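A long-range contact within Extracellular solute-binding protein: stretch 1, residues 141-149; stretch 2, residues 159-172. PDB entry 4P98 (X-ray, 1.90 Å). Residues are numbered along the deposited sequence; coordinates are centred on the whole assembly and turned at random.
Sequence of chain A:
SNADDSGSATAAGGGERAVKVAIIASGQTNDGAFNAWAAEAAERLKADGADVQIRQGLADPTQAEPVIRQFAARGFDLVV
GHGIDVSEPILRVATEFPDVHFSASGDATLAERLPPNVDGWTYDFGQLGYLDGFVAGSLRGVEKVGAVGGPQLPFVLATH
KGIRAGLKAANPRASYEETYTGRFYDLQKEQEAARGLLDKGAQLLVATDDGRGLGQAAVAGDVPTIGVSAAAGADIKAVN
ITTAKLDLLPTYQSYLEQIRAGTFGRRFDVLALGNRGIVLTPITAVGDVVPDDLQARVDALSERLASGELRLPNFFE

Stretch 1, residues 141-149: GVEKVGAVG
Stretch 2, residues 159-172: THKGIRAGLKAANP

The most unusual feature of this contact is a glycine at the end of a strand whose missing side chain leaves room for a histidine ring. Gly149 CA lies 3.5 Å from His160 NE2, near the plane of the imidazole and at its edge; an ideal CB on Gly149 would point toward the helix and come to 2.4 Å from His160 NE2, a clash. The backbone itself therefore forms the surface against which the ring rests. Both ring nitrogens are hydrogen-bonded elsewhere in the structure, so this buried polar group is satisfied while its NE2-CE1 edge packs here.

The frame is a strand, Lys144 to Gly149, against a helix that begins before Thr159 and runs to Ala170. Their axes approach to 10.3 Å, and their N-to-C directions make an angle of 167°, almost antiparallel. The register runs accordingly: the CA of Gly149 is 7.9 Å from the CA of His160, the CA of Val145 is 8.8 Å from the CA of Leu167, and the CA of Glu143 is 8.3 Å from the CA of Asn171. Strand residues 144 to 148 have phi between -120° and -130° and psi of 123° to 140°; Gly149 extends further, at -118/179. The helix holds phi near -60° and psi near -45° over most of its length, with regular i to i+4 bonds such as Leu167 N to Ile163 O at 2.9 Å.

Alternation on the strand meets helical periodicity. Val145 and Ala147 direct CA-to-CB toward the helix, whereas Lys144 and Val148 direct it away. His160, Ile163 and Leu167 on the helix, and Asn171 just past it, point CA-to-CB toward the other stretch, a spacing of three, four and four that keeps one face in use. Val145 (chi1 t) places CG2 4.0 Å from Leu167 CD2, with Leu167 in the t, p rotamer. Two strand positions on, small Ala147 puts its CB 4.3 Å from Ile163 CD1, the end of an m, t side chain, and 4.2 Å from His160 CE1, which it meets obliquely. His160 has chi1 m and chi2 -115°, and its CE1 also lies 4.1 Å from Val148 C. These are buried van der Waals contacts among mostly apolar groups.

Polar chemistry takes over where the helix ends. Asn171 N still bonds to Leu167 O at 2.7 Å, but Asn171 is the first residue to leave helical phi/psi, at -151/84. Its CA-to-CB bond points toward the other stretch, and chi1 t with chi2 -6° sets ND2 beside the loop preceding the strand. There Asn171 ND2 donates a weak hydrogen bond to Glu143 OE2 at 3.5 Å. Glu143 starts away from the helix, but its -71°, -47°, -61° chi angles bring its end back. A water bridges the same amide to the backbone, accepting from Asn171 ND2 at 2.9 Å and lying 2.7 Å from Val142 O, within hydrogen-bonding distance. The whole contact buries a modest 320 Å², both sides summed.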

# COMPACT_ATOMS: atom_id res chain seq x y z
N GLY A 141 5.48 -5.75 -25.48
CA GLY A 141 5.40 -7.15 -25.86
C GLY A 141 4.71 -8.06 -24.86
O GLY A 141 4.87 -9.26 -24.90
N VAL A 142 3.91 -7.49 -23.96
CA VAL A 142 3.20 -8.29 -22.96
C VAL A 142 1.73 -8.31 -23.33
O VAL A 142 1.02 -7.34 -23.12
CB VAL A 142 3.41 -7.71 -21.55
CG1 VAL A 142 2.60 -8.49 -20.52
CG2 VAL A 142 4.89 -7.71 -21.19
N GLU A 143 1.27 -9.41 -23.91
CA GLU A 143 -0.11 -9.49 -24.35
C GLU A 143 -0.97 -10.38 -23.46
O GLU A 143 -2.20 -10.35 -23.57
CB GLU A 143 -0.22 -9.92 -25.84
CG GLU A 143 0.23 -8.87 -26.88
CD GLU A 143 -0.31 -7.44 -26.67
OE1 GLU A 143 -1.55 -7.20 -26.68
OE2 GLU A 143 0.52 -6.52 -26.52
N LYS A 144 -0.33 -11.15 -22.57
CA LYS A 144 -1.02 -12.06 -21.65
C LYS A 144 -0.53 -11.79 -20.22
O LYS A 144 0.66 -11.88 -19.95
CB LYS A 144 -0.74 -13.52 -22.03
CG LYS A 144 -1.33 -13.94 -23.37
CD LYS A 144 -1.28 -15.45 -23.59
CE LYS A 144 -1.98 -15.82 -24.89
NZ LYS A 144 -1.86 -17.27 -25.21
N VAL A 145 -1.46 -11.49 -19.32
CA VAL A 145 -1.14 -11.08 -17.96
C VAL A 145 -1.86 -12.00 -17.00
O VAL A 145 -3.04 -12.33 -17.19
CB VAL A 145 -1.60 -9.63 -17.67
CG1 VAL A 145 -1.33 -9.25 -16.21
CG2 VAL A 145 -0.90 -8.65 -18.62
N GLY A 146 -1.15 -12.41 -15.95
CA GLY A 146 -1.71 -13.29 -14.93
C GLY A 146 -1.59 -12.62 -13.57
O GLY A 146 -0.58 -11.99 -13.29
N ALA A 147 -2.63 -12.76 -12.75
CA ALA A 147 -2.62 -12.18 -11.40
C ALA A 147 -2.99 -13.22 -10.37
O ALA A 147 -3.90 -14.01 -10.57
CB ALA A 147 -3.57 -11.00 -11.32
N VAL A 148 -2.27 -13.19 -9.25
CA VAL A 148 -2.58 -14.09 -8.15
C VAL A 148 -2.88 -13.31 -6.89
O VAL A 148 -2.06 -12.51 -6.45
CB VAL A 148 -1.45 -15.11 -7.86
CG1 VAL A 148 -1.86 -16.05 -6.73
CG2 VAL A 148 -1.12 -15.93 -9.11
N GLY A 149 -4.06 -13.56 -6.33
CA GLY A 149 -4.45 -13.01 -5.03
C GLY A 149 -4.71 -14.07 -3.99
O GLY A 149 -4.59 -15.28 -4.26
N THR A 159 -9.48 -4.96 -5.51
CA THR A 159 -8.12 -4.79 -6.00
C THR A 159 -7.99 -5.39 -7.40
O THR A 159 -7.43 -4.77 -8.31
CB THR A 159 -7.08 -5.42 -5.06
OG1 THR A 159 -7.20 -4.86 -3.73
CG2 THR A 159 -5.67 -5.17 -5.57
N HIS A 160 -8.51 -6.61 -7.55
CA HIS A 160 -8.45 -7.32 -8.83
C HIS A 160 -9.31 -6.70 -9.93
O HIS A 160 -8.92 -6.72 -11.11
CB HIS A 160 -8.82 -8.78 -8.64
CG HIS A 160 -7.70 -9.59 -8.08
ND1 HIS A 160 -7.09 -10.61 -8.78
CD2 HIS A 160 -7.04 -9.49 -6.90
CE1 HIS A 160 -6.12 -11.12 -8.04
NE2 HIS A 160 -6.06 -10.46 -6.90
N LYS A 161 -10.47 -6.17 -9.56
CA LYS A 161 -11.29 -5.41 -10.50
C LYS A 161 -10.51 -4.19 -10.99
O LYS A 161 -10.56 -3.84 -12.18
CB LYS A 161 -12.63 -5.02 -9.86
CG LYS A 161 -13.71 -4.60 -10.84
CD LYS A 161 -15.07 -4.52 -10.17
CE LYS A 161 -16.16 -4.15 -11.17
NZ LYS A 161 -17.45 -3.91 -10.48
N GLY A 162 -9.76 -3.55 -10.09
CA GLY A 162 -8.85 -2.46 -10.43
C GLY A 162 -7.77 -2.83 -11.43
O GLY A 162 -7.55 -2.11 -12.41
N ILE A 163 -7.11 -3.97 -11.20
CA ILE A 163 -6.07 -4.44 -12.11
C ILE A 163 -6.60 -4.58 -13.51
O ILE A 163 -5.98 -4.11 -14.48
CB ILE A 163 -5.48 -5.81 -11.68
CG1 ILE A 163 -4.72 -5.67 -10.36
CG2 ILE A 163 -4.53 -6.35 -12.76
CD1 ILE A 163 -4.23 -6.98 -9.80
N ARG A 164 -7.75 -5.24 -13.62
CA ARG A 164 -8.37 -5.50 -14.91
C ARG A 164 -8.68 -4.18 -15.62
O ARG A 164 -8.39 -4.04 -16.82
CB ARG A 164 -9.65 -6.31 -14.71
CG ARG A 164 -10.18 -6.98 -15.97
CD ARG A 164 -11.51 -7.69 -15.70
NE ARG A 164 -11.36 -8.97 -15.01
CZ ARG A 164 -11.22 -10.16 -15.61
NH1 ARG A 164 -11.19 -10.26 -16.94
NH2 ARG A 164 -11.09 -11.26 -14.87
N ALA A 165 -9.23 -3.23 -14.88
CA ALA A 165 -9.57 -1.92 -15.44
C ALA A 165 -8.35 -1.13 -15.88
O ALA A 165 -8.35 -0.53 -16.96
CB ALA A 165 -10.40 -1.12 -14.44
N GLY A 166 -7.31 -1.11 -15.06
CA GLY A 166 -6.05 -0.45 -15.42
C GLY A 166 -5.41 -1.04 -16.66
O GLY A 166 -4.91 -0.31 -17.53
N LEU A 167 -5.44 -2.37 -16.74
CA LEU A 167 -4.90 -3.08 -17.89
C LEU A 167 -5.69 -2.78 -19.15
O LEU A 167 -5.11 -2.53 -20.20
CB LEU A 167 -4.87 -4.59 -17.63
CG LEU A 167 -4.34 -5.46 -18.78
CD1 LEU A 167 -2.90 -5.10 -19.10
CD2 LEU A 167 -4.46 -6.92 -18.39
N LYS A 168 -7.02 -2.81 -19.05
CA LYS A 168 -7.89 -2.51 -20.18
C LYS A 168 -7.66 -1.08 -20.69
O LYS A 168 -7.68 -0.85 -21.89
CB LYS A 168 -9.36 -2.70 -19.82
CG LYS A 168 -10.31 -2.53 -20.99
CD LYS A 168 -11.75 -2.68 -20.55
CE LYS A 168 -12.72 -2.37 -21.68
NZ LYS A 168 -14.12 -2.55 -21.24
N ALA A 169 -7.41 -0.15 -19.78
CA ALA A 169 -7.18 1.24 -20.14
C ALA A 169 -5.87 1.40 -20.90
O ALA A 169 -5.84 2.05 -21.94
CB ALA A 169 -7.19 2.14 -18.91
N ALA A 170 -4.80 0.81 -20.40
CA ALA A 170 -3.49 0.97 -21.01
C ALA A 170 -3.27 0.05 -22.22
O ALA A 170 -2.50 0.38 -23.11
CB ALA A 170 -2.39 0.77 -19.99
N ASN A 171 -3.92 -1.11 -22.22
CA ASN A 171 -3.77 -2.07 -23.31
C ASN A 171 -5.03 -2.90 -23.48
O ASN A 171 -5.12 -4.02 -22.95
CB ASN A 171 -2.56 -2.98 -23.05
CG ASN A 171 -2.24 -3.90 -24.22
OD1 ASN A 171 -2.99 -3.98 -25.20
ND2 ASN A 171 -1.14 -4.62 -24.10
N PRO A 172 -6.01 -2.37 -24.23
CA PRO A 172 -7.28 -3.08 -24.35
C PRO A 172 -7.18 -4.40 -25.11
O PRO A 172 -8.14 -5.17 -25.08
CB PRO A 172 -8.17 -2.08 -25.10
CG PRO A 172 -7.24 -1.13 -25.78
CD PRO A 172 -6.02 -1.06 -24.92
O HOH W 1 0.67 -4.98 -21.85